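GH26C (Muricauda sp. MAR_2010_75, PDB 6Q78) probably hydrolyses internal beta-1,4-mannosidic linkages in mannans, as an endo-beta-mannanase of glycoside hydrolase family 26. Local coordinates at residues A[293-299]-A[330-336]; A[313-318]-A[359-365]. All coordinates share one frame; numbering follows the deposited sequence.

Interaction 1: A[293-299]-A[330-336]; sequences IMGMDNY and IASLTET
Strands 293-298 and 330-336 are parallel neighbours in the TIM barrel, joined through helix 306-327 as a beta-alpha-beta unit; Met294 N and O hydrogen-bond to Ile330 O and Ser332 N, and Met296 N and O to Ser332 O and Thr334 N. The second strand carries one extra residue, Thr334, before it turns a corner at Glu335; the ladder resumes with Asn298 N donating to Glu335 O (2.9 Å). Thr334 holds OG1 between its backbone N and carbonyl carbon (chi1 43°), bringing it to Asp297 OD1 (2.7 Å), met nearly along the C-O axis. Thr336 OG1 donates to Asn298 O (2.8 Å). On the face that carries Met296 and Thr336, Leu333 CD1 packs against Met296 CG at 3.8 Å. Tyr299 points OH at Glu335 OE1 (2.5 Å) on the anti side, with OE1 at the ring edge, Thr336 CA over one face, and ring and carboxylate planes 76° apart. Asp297 OD2 and Glu335 OE2 come within 3.3 Å, and Arg223 salt-bridges both, tying them together. Glu335 OE2 hydrogen-bonds a Tris molecule, probably from the crystallisation liquor, and Glu335 lies near Glu227, consistent with the active-site cleft of clan GH-A barrels, which pair glutamates on strands four and seven.

Interaction 2: A[313-318]-A[359-365]; sequences ANQKLK and ALTHNDV
The amide of Asn314 and the ring of His362 meet with their planes 64° apart, OD1 lying in the ring plane at its edge, 3.5 Å from CD2. ND2 donates to two backbone carbonyls, Ala359 O and His362 O, each at 3.0 Å; both acceptors lie in or near the amide plane, whereas the donor stands above each carbonyl plane. Val365 CG2 approaches ND2 obliquely from one side of the amide. With CG anti to the backbone N (chi1 180°), the side chain reaches across to the turn after helix 351-361, and a water bridges OD1 to Asn363 ND2. A leucine in place of Asn314 would probably leave the carbonyls of Ala359 and His362 without this shared donor and set the turn freer to move. One helical turn on, Lys318 bends at chi2 (67°) and delivers NZ to Asn363 O in the carbonyl plane (2.9 Å), with a weak second bond to Asp364 O. On the inner side, Leu317 CD2 touches Leu360 CD2 and Val365 CG1, both at 3.8 Å, and Ala313 CB faces Ala359 CB. Helix 306-327 thus meets the C-terminal end of helix 351-361 and the turn after it on the barrel's outside, with Ala313 against strand 293-298 and Leu360 against strand 81-86.

Interaction 1 is buried in the barrel wall, whereas interaction 2 lies farther out, where a helix and the turn after its neighbour are partly exposed. Helix 306-327, which supplies 313-318, connects the two strands of interaction 1, and the layers touch directly: Met296 packs on Lys316 and Leu317, Asn298 on Ala313, and Leu333 on Leu360. Their chemistry differs with depth. The strands rely on a backbone ladder that ends in a dense group of carboxylates, hydroxyls and an arginine at the cleft. The outer contact instead has side-chain nitrogens of one helix gripping carbonyls of the 359-365 segment, beside a small apolar patch facing inward.

Interaction 1: A[293-299]-A[330-336]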
loop_
_atom_site.group_PDB
_atom_site.type_symbol
_atom_site.label_atom_id
_atom_site.label_comp_id
_atom_site.label_asym_id
_atom_site.label_seq_id
_atom_site.Cartn_x
_atom_site.Cartn_y
_atom_site.Cartn_z
ATOM N N ILE A 293 -7.379 -5.325 4.658
ATOM C CA ILE A 293 -7.161 -5.308 3.214
ATOM C C ILE A 293 -6.273 -6.491 2.854
ATOM O O ILE A 293 -5.185 -6.646 3.420
ATOM C CB ILE A 293 -6.549 -3.979 2.749
ATOM C CG1 ILE A 293 -7.609 -2.873 2.914
ATOM C CG2 ILE A 293 -6.055 -4.128 1.281
ATOM C CD1 ILE A 293 -7.084 -1.494 3.293
ATOM N N MET A 294 -6.751 -7.323 1.947
ATOM C CA MET A 294 -5.974 -8.430 1.395
ATOM C C MET A 294 -5.381 -7.932 0.094
ATOM O O MET A 294 -6.108 -7.678 -0.878
ATOM C CB MET A 294 -6.870 -9.643 1.134
ATOM C CG MET A 294 -7.196 -10.387 2.391
ATOM S SD MET A 294 -8.402 -11.673 2.079
ATOM C CE MET A 294 -7.917 -12.789 3.416
ATOM N N GLY A 295 -4.060 -7.783 0.072
ATOM C CA GLY A 295 -3.374 -7.280 -1.095
ATOM C C GLY A 295 -2.364 -8.269 -1.667
ATOM O O GLY A 295 -2.146 -9.374 -1.155
ATOM N N MET A 296 -1.789 -7.861 -2.789
ATOM C CA MET A 296 -0.589 -8.493 -3.328
ATOM C C MET A 296 0.133 -7.449 -4.166
ATOM O O MET A 296 -0.491 -6.514 -4.688
ATOM C CB MET A 296 -0.891 -9.723 -4.198
ATOM C CG MET A 296 -1.631 -9.327 -5.482
ATOM S SD MET A 296 -1.886 -10.738 -6.586
ATOM C CE MET A 296 -0.162 -11.247 -6.918
ATOM N N ASP A 297 1.447 -7.608 -4.265
ATOM C CA ASP A 297 2.273 -6.824 -5.173
ATOM C C ASP A 297 2.603 -7.675 -6.397
ATOM O O ASP A 297 2.872 -8.879 -6.289
ATOM C CB ASP A 297 3.564 -6.367 -4.496
ATOM C CG ASP A 297 3.298 -5.425 -3.332
ATOM O OD1 ASP A 297 2.132 -5.033 -3.176
ATOM O OD2 ASP A 297 4.250 -5.056 -2.626
ATOM N N ASN A 298 2.574 -7.061 -7.578
ATOM C CA ASN A 298 2.913 -7.831 -8.774
ATOM C C ASN A 298 3.553 -6.940 -9.830
ATOM O O ASN A 298 2.846 -6.215 -10.549
ATOM C CB ASN A 298 1.696 -8.548 -9.324
ATOM C CG ASN A 298 2.069 -9.716 -10.237
ATOM O OD1 ASN A 298 3.223 -9.823 -10.669
ATOM N ND2 ASN A 298 1.095 -10.615 -10.519
ATOM N N TYR A 299 4.874 -7.045 -9.953
ATOM C CA TYR A 299 5.589 -6.538 -11.116
ATOM C C TYR A 299 6.012 -7.668 -12.048
ATOM O O TYR A 299 5.998 -7.491 -13.269
ATOM C CB TYR A 299 6.874 -5.823 -10.673
ATOM C CG TYR A 299 6.632 -4.664 -9.709
ATOM C CD1 TYR A 299 6.539 -4.878 -8.328
ATOM C CD2 TYR A 299 6.437 -3.370 -10.196
ATOM C CE1 TYR A 299 6.344 -3.792 -7.455
ATOM C CE2 TYR A 299 6.192 -2.322 -9.353
ATOM C CZ TYR A 299 6.171 -2.540 -7.990
ATOM O OH TYR A 299 5.946 -1.456 -7.137
ATOM N N ILE A 330 -11.282 -6.037 1.958
ATOM C CA ILE A 330 -11.090 -5.280 0.720
ATOM C C ILE A 330 -9.887 -5.887 0.002
ATOM O O ILE A 330 -8.802 -6.019 0.598
ATOM C CB ILE A 330 -10.797 -3.808 1.047
ATOM C CG1 ILE A 330 -12.024 -3.174 1.728
ATOM C CG2 ILE A 330 -10.440 -3.005 -0.216
ATOM C CD1 ILE A 330 -11.602 -2.030 2.664
ATOM N N ALA A 331 -10.057 -6.246 -1.278
ATOM C CA ALA A 331 -8.910 -6.740 -2.037
ATOM C C ALA A 331 -8.196 -5.596 -2.762
ATOM O O ALA A 331 -8.789 -4.544 -3.050
ATOM C CB ALA A 331 -9.347 -7.814 -3.041
ATOM N N SER A 332 -6.902 -5.809 -3.063
ATOM C CA SER A 332 -6.138 -4.756 -3.739
ATOM C C SER A 332 -4.906 -5.325 -4.403
ATOM O O SER A 332 -4.303 -6.278 -3.903
ATOM C CB SER A 332 -5.701 -3.638 -2.760
ATOM O OG SER A 332 -4.680 -2.796 -3.317
ATOM N N LEU A 333 -4.541 -4.752 -5.559
ATOM C CA LEU A 333 -3.191 -4.925 -6.104
ATOM C C LEU A 333 -2.398 -3.746 -5.548
ATOM O O LEU A 333 -2.397 -2.634 -6.094
ATOM C CB LEU A 333 -3.229 -4.948 -7.635
ATOM C CG LEU A 333 -1.867 -5.099 -8.343
ATOM C CD1 LEU A 333 -1.209 -6.453 -7.968
ATOM C CD2 LEU A 333 -2.104 -5.025 -9.887
ATOM N N THR A 334 -1.701 -3.977 -4.432
ATOM C CA THR A 334 -1.125 -2.878 -3.653
ATOM C C THR A 334 0.134 -2.244 -4.280
ATOM O O THR A 334 0.459 -1.109 -3.930
ATOM C CB THR A 334 -0.879 -3.294 -2.183
ATOM O OG1 THR A 334 -0.304 -4.606 -2.133
ATOM C CG2 THR A 334 -2.169 -3.357 -1.427
ATOM N N GLU A 335 0.823 -2.916 -5.194
ATOM C CA GLU A 335 1.921 -2.328 -5.954
ATOM C C GLU A 335 1.906 -3.001 -7.302
ATOM O O GLU A 335 1.790 -4.229 -7.373
ATOM C CB GLU A 335 3.314 -2.645 -5.408
ATOM C CG GLU A 335 3.647 -1.895 -4.145
ATOM C CD GLU A 335 5.099 -2.023 -3.784
ATOM O OE1 GLU A 335 5.957 -2.106 -4.701
ATOM O OE2 GLU A 335 5.406 -1.999 -2.546
ATOM N N THR A 336 2.098 -2.205 -8.363
ATOM C CA THR A 336 2.286 -2.757 -9.692
ATOM C C THR A 336 2.964 -1.708 -10.564
ATOM O O THR A 336 3.274 -0.589 -10.122
ATOM C CB THR A 336 0.948 -3.215 -10.298
ATOM O OG1 THR A 336 1.192 -4.071 -11.432
ATOM C CG2 THR A 336 0.096 -2.002 -10.700
#

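Interaction 2: A[313-318]-A[359-365]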
loop_
_atom_site.group_PDB
_atom_site.type_symbol
_atom_site.label_atom_id
_atom_site.label_comp_id
_atom_site.label_asym_id
_atom_site.label_seq_id
_atom_site.Cartn_x
_atom_site.Cartn_y
_atom_site.Cartn_z
ATOM N N ALA A 313 -1.234 -12.983 -13.672
ATOM C CA ALA A 313 -1.582 -11.863 -12.796
ATOM C C ALA A 313 -3.072 -11.852 -12.477
ATOM O O ALA A 313 -3.472 -11.614 -11.333
ATOM C CB ALA A 313 -1.163 -10.533 -13.431
ATOM N N ASN A 314 -3.913 -12.112 -13.477
ATOM C CA ASN A 314 -5.348 -12.147 -13.223
ATOM C C ASN A 314 -5.735 -13.306 -12.306
ATOM O O ASN A 314 -6.585 -13.141 -11.410
ATOM C CB ASN A 314 -6.085 -12.252 -14.553
ATOM C CG ASN A 314 -7.589 -12.304 -14.393
ATOM O OD1 ASN A 314 -8.211 -13.332 -14.682
ATOM N ND2 ASN A 314 -8.185 -11.196 -13.934
ATOM N N GLN A 315 -5.155 -14.480 -12.525
ATOM C CA GLN A 315 -5.469 -15.637 -11.688
ATOM C C GLN A 315 -5.083 -15.388 -10.235
ATOM O O GLN A 315 -5.809 -15.780 -9.307
ATOM C CB GLN A 315 -4.757 -16.888 -12.221
ATOM C CG GLN A 315 -5.375 -17.374 -13.528
ATOM C CD GLN A 315 -4.535 -18.389 -14.258
ATOM O OE1 GLN A 315 -3.412 -18.678 -13.867
ATOM N NE2 GLN A 315 -5.085 -18.938 -15.333
ATOM N N LYS A 316 -3.916 -14.777 -10.006
ATOM C CA LYS A 316 -3.514 -14.540 -8.635
ATOM C C LYS A 316 -4.400 -13.473 -7.997
ATOM O O LYS A 316 -4.831 -13.623 -6.844
ATOM C CB LYS A 316 -2.036 -14.167 -8.612
ATOM C CG LYS A 316 -1.107 -15.315 -9.044
ATOM C CD LYS A 316 0.297 -14.758 -9.302
ATOM C CE LYS A 316 1.215 -15.828 -9.905
ATOM N NZ LYS A 316 2.576 -15.183 -10.103
ATOM N N LEU A 317 -4.727 -12.405 -8.741
ATOM C CA LEU A 317 -5.600 -11.378 -8.174
ATOM C C LEU A 317 -6.995 -11.924 -7.899
ATOM O O LEU A 317 -7.664 -11.448 -6.960
ATOM C CB LEU A 317 -5.626 -10.129 -9.067
ATOM C CG LEU A 317 -6.125 -8.826 -8.416
ATOM C CD1 LEU A 317 -5.337 -8.496 -7.159
ATOM C CD2 LEU A 317 -6.037 -7.674 -9.411
ATOM N N LYS A 318 -7.460 -12.902 -8.715
ATOM C CA LYS A 318 -8.776 -13.490 -8.488
ATOM C C LYS A 318 -8.800 -14.272 -7.189
ATOM O O LYS A 318 -9.826 -14.296 -6.481
ATOM C CB LYS A 318 -9.183 -14.368 -9.675
ATOM C CG LYS A 318 -10.569 -15.010 -9.515
ATOM C CD LYS A 318 -11.677 -13.946 -9.545
ATOM C CE LYS A 318 -13.067 -14.629 -9.604
ATOM N NZ LYS A 318 -14.170 -13.646 -9.389
ATOM N N ALA A 359 -5.922 -7.668 -16.414
ATOM C CA ALA A 359 -5.673 -8.408 -15.184
ATOM C C ALA A 359 -6.524 -7.891 -14.034
ATOM O O ALA A 359 -6.877 -8.658 -13.130
ATOM C CB ALA A 359 -4.183 -8.335 -14.830
ATOM N N LEU A 360 -6.797 -6.573 -13.995
ATOM C CA LEU A 360 -7.568 -5.976 -12.906
ATOM C C LEU A 360 -9.065 -6.218 -13.012
ATOM O O LEU A 360 -9.779 -5.979 -12.032
ATOM C CB LEU A 360 -7.344 -4.458 -12.874
ATOM C CG LEU A 360 -5.932 -3.973 -12.556
ATOM C CD1 LEU A 360 -5.774 -2.455 -12.701
ATOM C CD2 LEU A 360 -5.604 -4.371 -11.136
ATOM N N THR A 361 -9.564 -6.685 -14.157
ATOM C CA THR A 361 -11.008 -6.740 -14.336
ATOM C C THR A 361 -11.530 -8.092 -14.817
ATOM O O THR A 361 -12.690 -8.412 -14.565
ATOM C CB THR A 361 -11.498 -5.639 -15.301
ATOM O OG1 THR A 361 -10.888 -5.803 -16.595
ATOM C CG2 THR A 361 -11.185 -4.261 -14.766
ATOM N N HIS A 362 -10.741 -8.868 -15.559
ATOM C CA HIS A 362 -11.283 -10.082 -16.168
ATOM C C HIS A 362 -11.769 -11.031 -15.088
ATOM O O HIS A 362 -11.215 -11.083 -13.986
ATOM C CB HIS A 362 -10.188 -10.781 -16.977
ATOM C CG HIS A 362 -10.637 -12.029 -17.674
ATOM N ND1 HIS A 362 -11.399 -12.003 -18.820
ATOM C CD2 HIS A 362 -10.408 -13.337 -17.400
ATOM C CE1 HIS A 362 -11.638 -13.241 -19.214
ATOM N NE2 HIS A 362 -11.048 -14.070 -18.367
ATOM N N ASN A 363 -12.805 -11.808 -15.414
ATOM C CA ASN A 363 -13.300 -12.838 -14.507
ATOM C C ASN A 363 -13.816 -12.241 -13.199
ATOM O O ASN A 363 -13.679 -12.840 -12.128
ATOM C CB ASN A 363 -12.249 -13.929 -14.256
ATOM C CG ASN A 363 -12.859 -15.239 -13.765
ATOM O OD1 ASN A 363 -14.031 -15.542 -14.038
ATOM N ND2 ASN A 363 -12.064 -16.024 -13.042
ATOM N N ASP A 364 -14.401 -11.046 -13.272
ATOM C CA ASP A 364 -15.101 -10.457 -12.122
ATOM C C ASP A 364 -14.204 -10.261 -10.891
ATOM O O ASP A 364 -14.648 -10.423 -9.757
ATOM C CB ASP A 364 -16.353 -11.270 -11.779
ATOM C CG ASP A 364 -17.335 -11.298 -12.931
ATOM O OD1 ASP A 364 -17.864 -10.211 -13.260
ATOM O OD2 ASP A 364 -17.565 -12.381 -13.520
ATOM N N VAL A 365 -12.934 -9.908 -11.108
ATOM C CA VAL A 365 -12.087 -9.439 -10.008
ATOM C C VAL A 365 -12.714 -8.190 -9.385
ATOM O O VAL A 365 -13.227 -7.309 -10.090
ATOM C CB VAL A 365 -10.663 -9.165 -10.539
ATOM C CG1 VAL A 365 -9.804 -8.369 -9.529
ATOM C CG2 VAL A 365 -9.942 -10.481 -10.919
HETATM O O HOH W 1 -9.197 -15.635 -13.443
#